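Local coordinates for protein proto-oncogene vav (PDB 6NEW) that acts as a guanine nucleotide exchange factor, probably activating Rac-type small GTPases through adjoining RhoGEF (DH), PH and zinc-binding C1 domains, at residues H93-K98 and I117-R122; H65-L70 and I81-I86; D252-I257 and K311-M316; V300-S305 and K340-F345. All blocks are in the same frame, centred on the assembly; numbering follows the deposited sequence.

Contact 1 of 4, residues H93-K98 and I117-R122; sequences HTHFLK and IKYKER
Tyr119 sends its hydroxyl across to helix 86-105, where OH packs 3.2 Å from CB of His95 and 3.6 Å from the backbone N of Phe96. Neither of these is a hydrogen bond. The polar partner of that oxygen is the carboxylate of Glu99, one turn further along the same helix, so the phenol spans the gap between helices 112-119 and 86-105 and is tied down at its far end.

Below the hydroxyl, the ring lies against Phe96. CB of Phe96 makes a CH-pi contact over the tyrosine face, 4.1 Å from the ring centroid and 22° off the normal. CD1 of Phe96 comes down over the same ring, nearer its root, 3.7 Å from CG of Tyr119. The two ring planes meet obliquely, at 56°. With CG anti to the backbone N (chi1 177°), the Phe96 ring projects across its helix axis to the CB end of Tyr119. The other face of Tyr119 is met by CD of Arg122, from its own segment.

Phe116 and Phe123 each meet the Phe96 ring edge-to-face, placing this pair in an aromatic cluster in the helical DH domain. The chemistry is therefore divided along one side chain: the tyrosine ring supplies apolar packing, while its hydroxyl is satisfied by Glu99, whose other carboxylate oxygen pairs with Lys118.

Contact 2 of 4, residues H65-L70 and I81-I86; sequences HFLKPL and IIFINI
Phe83 drives its ring into helix 37-71 at Leu67, and the close packing is concentrated there. CD1 of Leu67 lies 3.5 Å from CD2 of Phe83, while CB of the leucine sits 3.6 Å from CE2 of Phe83; the two side chains run alongside each other in opposite senses. Leu67 can lie this way because its CG is anti to the backbone N (chi1 -164°), which carries CD1 back over the root of the phenylalanine, 3.7 Å from CB of Phe83. Further out, the ring meets backbone: CE2 of Phe83 is 3.5 Å from N of Leu67. CB of Phe66 closes the edge of the ring in its plane, 3.9 Å from CZ of Phe83.

One turn on, the interface thins. Leu70 is partly exposed, and its CD1 comes no closer than 4.5 Å to CZ of Phe83. Cutting Phe83 back to an alanine is likely to open a gap beside Leu67 and strip Phe66 CB of the ring edge it meets.

Behind Phe83 the chain folds into a type II' turn, closed by Ile86 N bonding to Phe83 O at 3.1 Å, which leads from helix 76-82 into helix 86-105. Helix 168-171 touches both phenylalanines through Leu168, helix 148-162 packs on Phe66, and helices 125-131 and 133-146 pack on Ile84.

Contact 3 of 4, residues D252-I257 and K311-M316; sequences DGELKI and KKWSHM
In the PH-domain beta sandwich, Trp313 of the loop before strand 315-321 packs on Lys256 of the first long strand, 249-258. The tryptophan lies against residues 254-256 of the strand with its indole under the side chain of Lys256. CE of the lysine sits over the five-membered ring, 3.5 Å from its centroid in a CH-pi contact, and CG and CD follow across the benzene half, CD 3.7 Å from CE3 of Trp313. The lysine chain runs out straight and then bends at its last torsion (chi4 -100°), which puts NZ 4.7 Å from the same centroid and 5° off the normal, a cation-pi geometry. That ammonium also has a full charge partner in Asp267 on the next strand, so the indole shares it with a salt bridge.

At the rim of the indole, CA of Leu255 abuts CZ3 of Trp313 near the ring plane at 3.8 Å. Glu254 crosses the tryptophan side chain at about a right angle, OE2 lying oblique to the ring, 3.6 Å from CZ2 of Trp313. A serine here instead of Trp313 would probably uncover the methylenes of Lys256 and take the aromatic partner from its ammonium, leaving Asp267 to hold it.

The indole is presented by a type II turn from Lys311 to Ser314, in which Trp313 takes positive phi. Two donors of Ser314 converge on one carbonyl oxygen, Lys311 O: the backbone N at 3.2 Å, and OG at 2.6 Å, which lies in the carbonyl plane on a lone pair with a C=O...OG angle of 142°.

Contact 4 of 4, residues V300-S305 and K340-F345; sequences VRDDSS and KWMEQF
Met342 leaves its helix with CG anti to the backbone N and then turns sharply at chi2 (96°) and again at chi3, so that the thioether curls over the edge strand and meets both Val300 and Asp302. Val300 divides its methyls between two helix residues: with CG1 anti to its N (chi1 166°), one methyl goes to the methionine and the other to Phe345. CG1 touches SD of Met342 at 3.4 Å, and CG2 lies 3.7 Å from CB of Phe345 and 3.8 Å from its CD1, at the root of the ring and oblique to its plane.

These residues belong to the packing between the last helix of the PH domain, 335-352, and strand 298-302, an outermost strand of the sheet. Strand and helix segments run in roughly opposed directions, 146° between them, with axes 9.7 Å apart. Phe317, on the neighbouring strand 315-321, touches Val300, Met342 and Phe345 and so backs the apolar cluster.

Past the valine the contact reaches an exposed carboxylate. CE of Met342 makes a tight approach to Asp302, 3.1 Å from its OD1, a packing contact and not a bond. The charge of that carboxylate is met by Lys338, one turn earlier on the helix, so the methyl lies beside an oxygen already engaged in a salt bridge. A weak bond from N of Asp303 also reaches this OD1. Beyond it the loop is held by Asp303, whose OD1 takes the hydroxyl of Ser305 on its syn lone pair, OG to OD1 2.6 Å.

How the contacts relate
The four contacts fall into two pairs at opposite sides of the chain's centre. Contacts 1 and 2 lie in the DH helical domain, their centres 21 Å apart and nearest atoms about 7 Å; they do not touch, but helix 86-105 follows directly on the turn of contact 2. Contacts 3 and 4 share the PH domain, with centres only 11 Å apart, and they meet where CE of Met316 packs 3.3 Å from OD1 of Asp303. Lys338 bonds to both, through Met316 O and Asp302 OD1. Contact 1 is 54 Å from contact 3, centre to centre. No zinc ligand belongs to any of the four, since both zinc sites lie in the C1 domain.

Contact 1 of 4, residues H93-K98 and I117-R122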
# COMPACT_ATOMS: atom_id res chain seq x y z
N HIS A 93 10.81 -5.01 -18.87
CA HIS A 93 11.69 -6.12 -18.52
C HIS A 93 12.56 -6.63 -19.67
O HIS A 93 13.61 -7.21 -19.40
CB HIS A 93 10.92 -7.25 -17.86
CG HIS A 93 10.59 -6.93 -16.44
ND1 HIS A 93 11.49 -7.17 -15.43
CD2 HIS A 93 9.50 -6.33 -15.92
CE1 HIS A 93 10.91 -6.75 -14.32
NE2 HIS A 93 9.72 -6.23 -14.57
N THR A 94 12.16 -6.39 -20.95
CA THR A 94 12.99 -6.77 -22.10
C THR A 94 14.19 -5.82 -22.10
O THR A 94 15.32 -6.28 -22.17
CB THR A 94 12.18 -6.75 -23.43
OG1 THR A 94 11.20 -7.79 -23.38
CG2 THR A 94 13.06 -6.97 -24.66
N HIS A 95 13.93 -4.51 -21.94
CA HIS A 95 14.97 -3.48 -21.92
C HIS A 95 15.86 -3.60 -20.68
O HIS A 95 17.07 -3.39 -20.79
CB HIS A 95 14.36 -2.07 -22.01
CG HIS A 95 13.41 -1.89 -23.16
ND1 HIS A 95 13.73 -2.32 -24.44
CD2 HIS A 95 12.19 -1.29 -23.19
CE1 HIS A 95 12.69 -2.01 -25.19
NE2 HIS A 95 11.73 -1.40 -24.48
N PHE A 96 15.25 -3.93 -19.52
CA PHE A 96 15.94 -4.09 -18.24
C PHE A 96 16.95 -5.22 -18.33
O PHE A 96 18.09 -5.04 -17.93
CB PHE A 96 14.93 -4.33 -17.09
CG PHE A 96 15.53 -4.60 -15.72
CD1 PHE A 96 16.30 -3.63 -15.08
CD2 PHE A 96 15.30 -5.80 -15.06
CE1 PHE A 96 16.85 -3.87 -13.82
CE2 PHE A 96 15.85 -6.04 -13.80
CZ PHE A 96 16.61 -5.07 -13.19
N LEU A 97 16.53 -6.36 -18.93
CA LEU A 97 17.37 -7.55 -19.13
C LEU A 97 18.59 -7.24 -19.99
O LEU A 97 19.69 -7.68 -19.65
CB LEU A 97 16.53 -8.70 -19.73
CG LEU A 97 17.21 -10.05 -20.06
CD1 LEU A 97 17.87 -10.66 -18.85
CD2 LEU A 97 16.20 -11.04 -20.57
N LYS A 98 18.41 -6.43 -21.06
CA LYS A 98 19.47 -6.02 -21.99
C LYS A 98 20.51 -5.14 -21.32
O LYS A 98 21.71 -5.42 -21.44
CB LYS A 98 18.88 -5.33 -23.24
N ILE A 117 18.77 1.36 -10.09
CA ILE A 117 18.39 2.73 -9.70
C ILE A 117 17.60 3.42 -10.83
O ILE A 117 16.58 4.04 -10.56
CB ILE A 117 19.64 3.53 -9.19
CG1 ILE A 117 20.06 3.03 -7.79
CG2 ILE A 117 19.43 5.06 -9.21
CD1 ILE A 117 21.47 3.44 -7.33
N LYS A 118 18.05 3.27 -12.09
CA LYS A 118 17.43 3.84 -13.29
C LYS A 118 16.00 3.29 -13.52
O LYS A 118 15.08 4.05 -13.84
CB LYS A 118 18.33 3.57 -14.52
CG LYS A 118 17.77 4.00 -15.88
CD LYS A 118 18.64 3.48 -17.02
CE LYS A 118 17.97 3.67 -18.35
NZ LYS A 118 18.95 4.00 -19.41
N TYR A 119 15.82 1.97 -13.34
CA TYR A 119 14.56 1.30 -13.58
C TYR A 119 13.58 1.31 -12.40
O TYR A 119 12.45 0.88 -12.59
CB TYR A 119 14.82 -0.13 -14.06
CG TYR A 119 15.05 -0.20 -15.55
CD1 TYR A 119 16.29 0.12 -16.10
CD2 TYR A 119 14.03 -0.57 -16.41
CE1 TYR A 119 16.50 0.08 -17.48
CE2 TYR A 119 14.23 -0.63 -17.79
CZ TYR A 119 15.47 -0.30 -18.32
OH TYR A 119 15.69 -0.35 -19.67
N LYS A 120 14.00 1.83 -11.22
CA LYS A 120 13.19 1.92 -9.99
C LYS A 120 11.80 2.52 -10.24
O LYS A 120 10.79 1.85 -10.00
CB LYS A 120 13.94 2.72 -8.92
CG LYS A 120 13.20 2.80 -7.58
CD LYS A 120 13.49 4.12 -6.90
CE LYS A 120 12.95 4.13 -5.50
NZ LYS A 120 13.34 5.38 -4.80
N GLU A 121 11.76 3.78 -10.72
CA GLU A 121 10.50 4.49 -11.00
C GLU A 121 9.82 3.95 -12.26
O GLU A 121 8.59 4.05 -12.36
CB GLU A 121 10.68 6.02 -11.01
CG GLU A 121 10.76 6.57 -9.59
CD GLU A 121 11.32 7.97 -9.37
OE1 GLU A 121 11.02 8.87 -10.18
OE2 GLU A 121 11.99 8.17 -8.33
N ARG A 122 10.59 3.30 -13.17
CA ARG A 122 10.02 2.65 -14.37
C ARG A 122 9.22 1.41 -13.93
O ARG A 122 8.24 1.06 -14.58
CB ARG A 122 11.11 2.29 -15.40
CG ARG A 122 11.76 3.51 -16.04
CD ARG A 122 12.65 3.15 -17.21
NE ARG A 122 13.48 4.29 -17.60
CZ ARG A 122 14.19 4.36 -18.72
NH1 ARG A 122 14.17 3.35 -19.58
NH2 ARG A 122 14.92 5.43 -18.99

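Contact 2 of 4, residues H65-L70 and I81-I86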
# COMPACT_ATOMS: atom_id res chain seq x y z
N HIS A 65 1.34 -16.99 -25.67
CA HIS A 65 0.52 -18.18 -25.55
C HIS A 65 -0.85 -17.95 -24.89
O HIS A 65 -1.70 -18.84 -24.96
CB HIS A 65 1.29 -19.31 -24.84
CG HIS A 65 2.55 -19.69 -25.55
ND1 HIS A 65 3.68 -18.87 -25.52
CD2 HIS A 65 2.83 -20.78 -26.31
CE1 HIS A 65 4.59 -19.49 -26.26
NE2 HIS A 65 4.12 -20.64 -26.75
N PHE A 66 -1.10 -16.76 -24.29
CA PHE A 66 -2.38 -16.46 -23.65
C PHE A 66 -3.01 -15.13 -24.12
O PHE A 66 -4.20 -15.13 -24.44
CB PHE A 66 -2.29 -16.52 -22.11
CG PHE A 66 -1.93 -17.85 -21.50
CD1 PHE A 66 -0.60 -18.25 -21.41
CD2 PHE A 66 -2.91 -18.67 -20.94
CE1 PHE A 66 -0.26 -19.48 -20.82
CE2 PHE A 66 -2.57 -19.88 -20.34
CZ PHE A 66 -1.25 -20.29 -20.30
N LEU A 67 -2.25 -14.00 -24.16
CA LEU A 67 -2.76 -12.67 -24.56
C LEU A 67 -3.16 -12.57 -26.03
O LEU A 67 -4.33 -12.32 -26.30
CB LEU A 67 -1.80 -11.52 -24.18
CG LEU A 67 -2.37 -10.07 -24.20
CD1 LEU A 67 -1.65 -9.19 -23.20
CD2 LEU A 67 -2.23 -9.41 -25.57
N LYS A 68 -2.18 -12.67 -26.96
CA LYS A 68 -2.40 -12.58 -28.41
C LYS A 68 -3.46 -13.60 -28.88
O LYS A 68 -4.42 -13.14 -29.50
CB LYS A 68 -1.10 -12.66 -29.23
CG LYS A 68 -0.06 -11.56 -28.93
CD LYS A 68 -0.52 -10.13 -29.25
CE LYS A 68 -0.43 -9.77 -30.72
NZ LYS A 68 -1.01 -8.43 -30.98
N PRO A 69 -3.41 -14.92 -28.52
CA PRO A 69 -4.50 -15.82 -28.95
C PRO A 69 -5.90 -15.45 -28.44
O PRO A 69 -6.86 -15.63 -29.18
CB PRO A 69 -4.06 -17.20 -28.43
CG PRO A 69 -3.02 -16.95 -27.44
CD PRO A 69 -2.36 -15.66 -27.79
N LEU A 70 -6.02 -14.91 -27.21
CA LEU A 70 -7.32 -14.53 -26.64
C LEU A 70 -7.86 -13.16 -27.12
O LEU A 70 -9.02 -12.86 -26.85
CB LEU A 70 -7.33 -14.61 -25.11
CG LEU A 70 -7.78 -15.93 -24.51
CD1 LEU A 70 -7.18 -16.15 -23.13
CD2 LEU A 70 -9.31 -16.03 -24.46
N ILE A 81 -8.82 -5.71 -18.50
CA ILE A 81 -9.07 -6.09 -17.13
C ILE A 81 -8.25 -7.29 -16.68
O ILE A 81 -7.70 -7.26 -15.59
CB ILE A 81 -10.57 -6.29 -16.87
N ILE A 82 -8.18 -8.35 -17.51
CA ILE A 82 -7.49 -9.60 -17.18
C ILE A 82 -5.97 -9.51 -17.35
O ILE A 82 -5.21 -9.95 -16.49
CB ILE A 82 -8.06 -10.86 -17.93
CG1 ILE A 82 -9.59 -10.87 -18.01
CG2 ILE A 82 -7.60 -12.17 -17.29
CD1 ILE A 82 -10.05 -10.43 -19.11
N PHE A 83 -5.53 -8.94 -18.48
CA PHE A 83 -4.11 -8.89 -18.78
C PHE A 83 -3.45 -7.62 -18.25
O PHE A 83 -2.23 -7.53 -18.22
CB PHE A 83 -3.86 -9.15 -20.27
CG PHE A 83 -4.00 -10.62 -20.58
CD1 PHE A 83 -5.25 -11.23 -20.61
CD2 PHE A 83 -2.88 -11.42 -20.76
CE1 PHE A 83 -5.38 -12.60 -20.83
CE2 PHE A 83 -3.01 -12.80 -21.00
CZ PHE A 83 -4.26 -13.37 -21.04
N ILE A 84 -4.26 -6.69 -17.71
CA ILE A 84 -3.83 -5.45 -17.04
C ILE A 84 -2.76 -4.70 -17.83
O ILE A 84 -2.98 -4.29 -18.96
CB ILE A 84 -3.39 -5.67 -15.54
CG1 ILE A 84 -4.13 -6.83 -14.87
CG2 ILE A 84 -3.52 -4.37 -14.71
CD1 ILE A 84 -3.86 -7.02 -13.40
N ASN A 85 -1.60 -4.59 -17.21
CA ASN A 85 -0.41 -3.87 -17.65
C ASN A 85 0.67 -4.81 -18.25
O ASN A 85 1.66 -4.28 -18.73
CB ASN A 85 0.16 -3.22 -16.40
CG ASN A 85 0.97 -1.95 -16.49
OD1 ASN A 85 0.90 -1.15 -17.43
ND2 ASN A 85 1.62 -1.67 -15.38
N ILE A 86 0.52 -6.17 -18.16
CA ILE A 86 1.50 -7.21 -18.60
C ILE A 86 2.26 -6.81 -19.88
O ILE A 86 3.49 -6.94 -19.88
CB ILE A 86 0.98 -8.68 -18.74
CG1 ILE A 86 0.30 -9.19 -17.46
CG2 ILE A 86 2.10 -9.66 -19.21
CD1 ILE A 86 0.34 -10.65 -17.22

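Contact 3 of 4, residues D252-I257 and K311-M316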
# COMPACT_ATOMS: atom_id res chain seq x y z
N ASP A 252 -14.65 1.36 14.13
CA ASP A 252 -16.07 1.64 14.07
C ASP A 252 -16.82 0.71 15.00
O ASP A 252 -16.33 -0.38 15.32
CB ASP A 252 -16.60 1.63 12.63
CG ASP A 252 -16.55 0.28 11.98
OD1 ASP A 252 -15.46 -0.11 11.49
OD2 ASP A 252 -17.59 -0.41 11.96
N GLY A 253 -17.96 1.17 15.49
CA GLY A 253 -18.72 0.39 16.45
C GLY A 253 -19.74 1.16 17.24
O GLY A 253 -19.92 2.38 17.08
N GLU A 254 -20.44 0.44 18.10
CA GLU A 254 -21.48 1.02 18.95
C GLU A 254 -20.89 1.58 20.22
O GLU A 254 -19.86 1.10 20.73
CB GLU A 254 -22.61 0.00 19.25
CG GLU A 254 -22.15 -1.24 20.00
CD GLU A 254 -23.24 -2.10 20.63
OE1 GLU A 254 -24.30 -2.29 19.99
OE2 GLU A 254 -23.02 -2.59 21.76
N LEU A 255 -21.53 2.63 20.72
CA LEU A 255 -21.17 3.31 21.96
C LEU A 255 -22.38 4.12 22.45
O LEU A 255 -23.38 4.23 21.73
CB LEU A 255 -19.91 4.22 21.78
CG LEU A 255 -19.89 5.28 20.64
CD1 LEU A 255 -20.51 6.59 21.07
CD2 LEU A 255 -18.47 5.59 20.22
N LYS A 256 -22.29 4.65 23.67
CA LYS A 256 -23.31 5.52 24.26
C LYS A 256 -22.65 6.88 24.44
O LYS A 256 -21.44 6.97 24.65
CB LYS A 256 -23.85 4.96 25.58
CG LYS A 256 -24.79 3.77 25.39
CD LYS A 256 -25.20 3.16 26.71
CE LYS A 256 -25.99 1.88 26.56
NZ LYS A 256 -27.44 2.11 26.70
N ILE A 257 -23.44 7.94 24.31
CA ILE A 257 -22.85 9.28 24.33
C ILE A 257 -23.73 10.34 24.99
O ILE A 257 -24.96 10.31 24.88
CB ILE A 257 -22.47 9.65 22.85
CG1 ILE A 257 -21.69 10.98 22.74
CG2 ILE A 257 -23.71 9.65 21.94
CD1 ILE A 257 -20.92 11.14 21.47
N LYS A 311 -18.65 -2.25 35.75
CA LYS A 311 -20.02 -2.55 35.35
C LYS A 311 -20.12 -2.20 33.86
O LYS A 311 -19.50 -1.23 33.42
CB LYS A 311 -21.03 -1.72 36.19
CG LYS A 311 -21.01 -2.00 37.70
CD LYS A 311 -21.75 -3.28 38.10
CE LYS A 311 -21.46 -3.72 39.52
NZ LYS A 311 -20.25 -4.58 39.61
N LYS A 312 -20.84 -3.03 33.08
CA LYS A 312 -20.98 -2.82 31.63
C LYS A 312 -21.56 -1.46 31.29
O LYS A 312 -22.44 -0.99 32.01
CB LYS A 312 -21.74 -3.97 30.96
CG LYS A 312 -20.77 -5.08 30.56
CD LYS A 312 -21.40 -6.43 30.31
CE LYS A 312 -20.37 -7.54 30.48
NZ LYS A 312 -19.43 -7.63 29.33
N TRP A 313 -20.98 -0.77 30.28
CA TRP A 313 -21.34 0.57 29.78
C TRP A 313 -20.86 1.74 30.69
O TRP A 313 -21.29 2.88 30.49
CB TRP A 313 -22.86 0.68 29.50
CG TRP A 313 -23.33 -0.08 28.30
CD1 TRP A 313 -24.20 -1.13 28.29
CD2 TRP A 313 -22.99 0.19 26.94
NE1 TRP A 313 -24.42 -1.55 26.99
CE2 TRP A 313 -23.69 -0.75 26.14
CE3 TRP A 313 -22.17 1.14 26.30
CZ2 TRP A 313 -23.60 -0.76 24.75
CZ3 TRP A 313 -22.07 1.11 24.92
CH2 TRP A 313 -22.77 0.17 24.16
N SER A 314 -19.98 1.46 31.67
CA SER A 314 -19.47 2.48 32.59
C SER A 314 -18.08 3.00 32.17
O SER A 314 -17.57 3.96 32.76
CB SER A 314 -19.42 1.94 34.01
OG SER A 314 -18.35 1.01 34.16
N HIS A 315 -17.48 2.37 31.16
CA HIS A 315 -16.15 2.71 30.70
C HIS A 315 -16.17 3.92 29.77
O HIS A 315 -16.65 3.85 28.64
CB HIS A 315 -15.49 1.49 30.08
CG HIS A 315 -15.61 0.29 30.96
ND1 HIS A 315 -16.65 -0.61 30.81
CD2 HIS A 315 -14.85 -0.08 32.01
CE1 HIS A 315 -16.47 -1.52 31.74
NE2 HIS A 315 -15.41 -1.24 32.50
N MET A 316 -15.66 5.05 30.29
CA MET A 316 -15.65 6.31 29.58
C MET A 316 -14.29 7.03 29.46
O MET A 316 -13.38 6.82 30.24
CB MET A 316 -16.69 7.27 30.21
CG MET A 316 -16.32 8.73 30.02
SD MET A 316 -17.26 10.05 30.80
CE MET A 316 -17.21 9.54 32.54

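Contact 4 of 4, residues V300-S305 and K340-F345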
# COMPACT_ATOMS: atom_id res chain seq x y z
N VAL A 300 -8.66 14.30 23.62
CA VAL A 300 -9.17 13.17 24.38
C VAL A 300 -8.58 13.19 25.79
O VAL A 300 -7.37 13.37 25.94
CB VAL A 300 -8.98 11.82 23.65
CG1 VAL A 300 -9.20 10.65 24.60
CG2 VAL A 300 -9.92 11.70 22.47
N ARG A 301 -9.45 13.02 26.79
CA ARG A 301 -9.08 12.97 28.20
C ARG A 301 -9.66 11.72 28.82
O ARG A 301 -10.87 11.53 28.76
CB ARG A 301 -9.57 14.21 28.97
CG ARG A 301 -8.92 15.52 28.56
CD ARG A 301 -7.39 15.48 28.67
NE ARG A 301 -6.85 16.82 28.80
CZ ARG A 301 -6.57 17.63 27.78
NH1 ARG A 301 -6.10 18.85 28.00
NH2 ARG A 301 -6.73 17.21 26.53
N ASP A 302 -8.80 10.88 29.38
CA ASP A 302 -9.21 9.64 30.02
C ASP A 302 -10.04 9.88 31.29
O ASP A 302 -9.92 10.92 31.93
CB ASP A 302 -8.00 8.73 30.34
CG ASP A 302 -8.38 7.36 30.93
OD1 ASP A 302 -9.44 6.83 30.56
OD2 ASP A 302 -7.65 6.86 31.82
N ASP A 303 -10.90 8.92 31.62
CA ASP A 303 -11.69 8.94 32.84
C ASP A 303 -11.62 7.55 33.51
O ASP A 303 -12.16 6.58 32.99
CB ASP A 303 -13.11 9.45 32.60
CG ASP A 303 -13.97 9.31 33.83
OD1 ASP A 303 -14.56 8.24 34.02
OD2 ASP A 303 -14.02 10.26 34.63
N SER A 304 -10.97 7.48 34.66
CA SER A 304 -10.79 6.23 35.40
C SER A 304 -11.98 5.77 36.27
O SER A 304 -11.93 4.66 36.79
CB SER A 304 -9.52 6.30 36.25
OG SER A 304 -8.41 6.50 35.40
N SER A 305 -13.05 6.60 36.39
CA SER A 305 -14.24 6.30 37.21
C SER A 305 -14.86 4.91 36.98
O SER A 305 -15.25 4.29 37.96
CB SER A 305 -15.31 7.39 37.07
OG SER A 305 -16.12 7.25 35.91
N LYS A 340 -9.20 0.41 23.55
CA LYS A 340 -9.00 0.30 22.12
C LYS A 340 -9.42 1.58 21.36
O LYS A 340 -8.66 2.04 20.51
CB LYS A 340 -9.69 -0.96 21.56
CG LYS A 340 -9.50 -1.18 20.05
CD LYS A 340 -8.12 -1.71 19.60
CE LYS A 340 -8.04 -1.61 18.09
NZ LYS A 340 -7.21 -2.69 17.50
N TRP A 341 -10.59 2.16 21.69
CA TRP A 341 -11.08 3.37 21.05
C TRP A 341 -10.18 4.58 21.36
O TRP A 341 -9.89 5.38 20.46
CB TRP A 341 -12.53 3.66 21.46
CG TRP A 341 -13.54 2.96 20.62
CD1 TRP A 341 -14.03 1.69 20.82
CD2 TRP A 341 -14.23 3.48 19.48
NE1 TRP A 341 -15.00 1.41 19.88
CE2 TRP A 341 -15.15 2.50 19.05
CE3 TRP A 341 -14.16 4.69 18.78
CZ2 TRP A 341 -15.99 2.68 17.95
CZ3 TRP A 341 -15.00 4.88 17.69
CH2 TRP A 341 -15.90 3.88 17.28
N MET A 342 -9.74 4.69 22.62
CA MET A 342 -8.85 5.72 23.15
C MET A 342 -7.54 5.73 22.40
O MET A 342 -7.06 6.80 22.00
CB MET A 342 -8.58 5.43 24.63
CG MET A 342 -7.66 6.44 25.28
SD MET A 342 -8.65 7.68 26.10
CE MET A 342 -9.11 6.72 27.50
N GLU A 343 -6.94 4.55 22.24
CA GLU A 343 -5.69 4.32 21.52
C GLU A 343 -5.87 4.76 20.03
O GLU A 343 -4.97 5.39 19.47
CB GLU A 343 -5.32 2.84 21.65
CG GLU A 343 -4.02 2.39 20.99
CD GLU A 343 -4.02 0.89 20.74
OE1 GLU A 343 -4.15 0.49 19.56
OE2 GLU A 343 -3.98 0.13 21.73
N GLN A 344 -7.04 4.48 19.43
CA GLN A 344 -7.33 4.87 18.05
C GLN A 344 -7.54 6.39 17.89
O GLN A 344 -7.17 6.92 16.84
CB GLN A 344 -8.50 4.08 17.48
CG GLN A 344 -8.20 2.56 17.34
CD GLN A 344 -7.11 2.23 16.38
OE1 GLN A 344 -7.10 2.67 15.23
NE2 GLN A 344 -6.15 1.47 16.84
N PHE A 345 -8.10 7.09 18.92
CA PHE A 345 -8.27 8.55 18.89
C PHE A 345 -6.89 9.23 18.96
O PHE A 345 -6.64 10.21 18.26
CB PHE A 345 -9.14 9.03 20.06
CG PHE A 345 -10.62 9.13 19.77
CD1 PHE A 345 -11.16 10.27 19.20
CD2 PHE A 345 -11.49 8.12 20.15
CE1 PHE A 345 -12.52 10.37 18.95
CE2 PHE A 345 -12.86 8.22 19.92
CZ PHE A 345 -13.36 9.35 19.31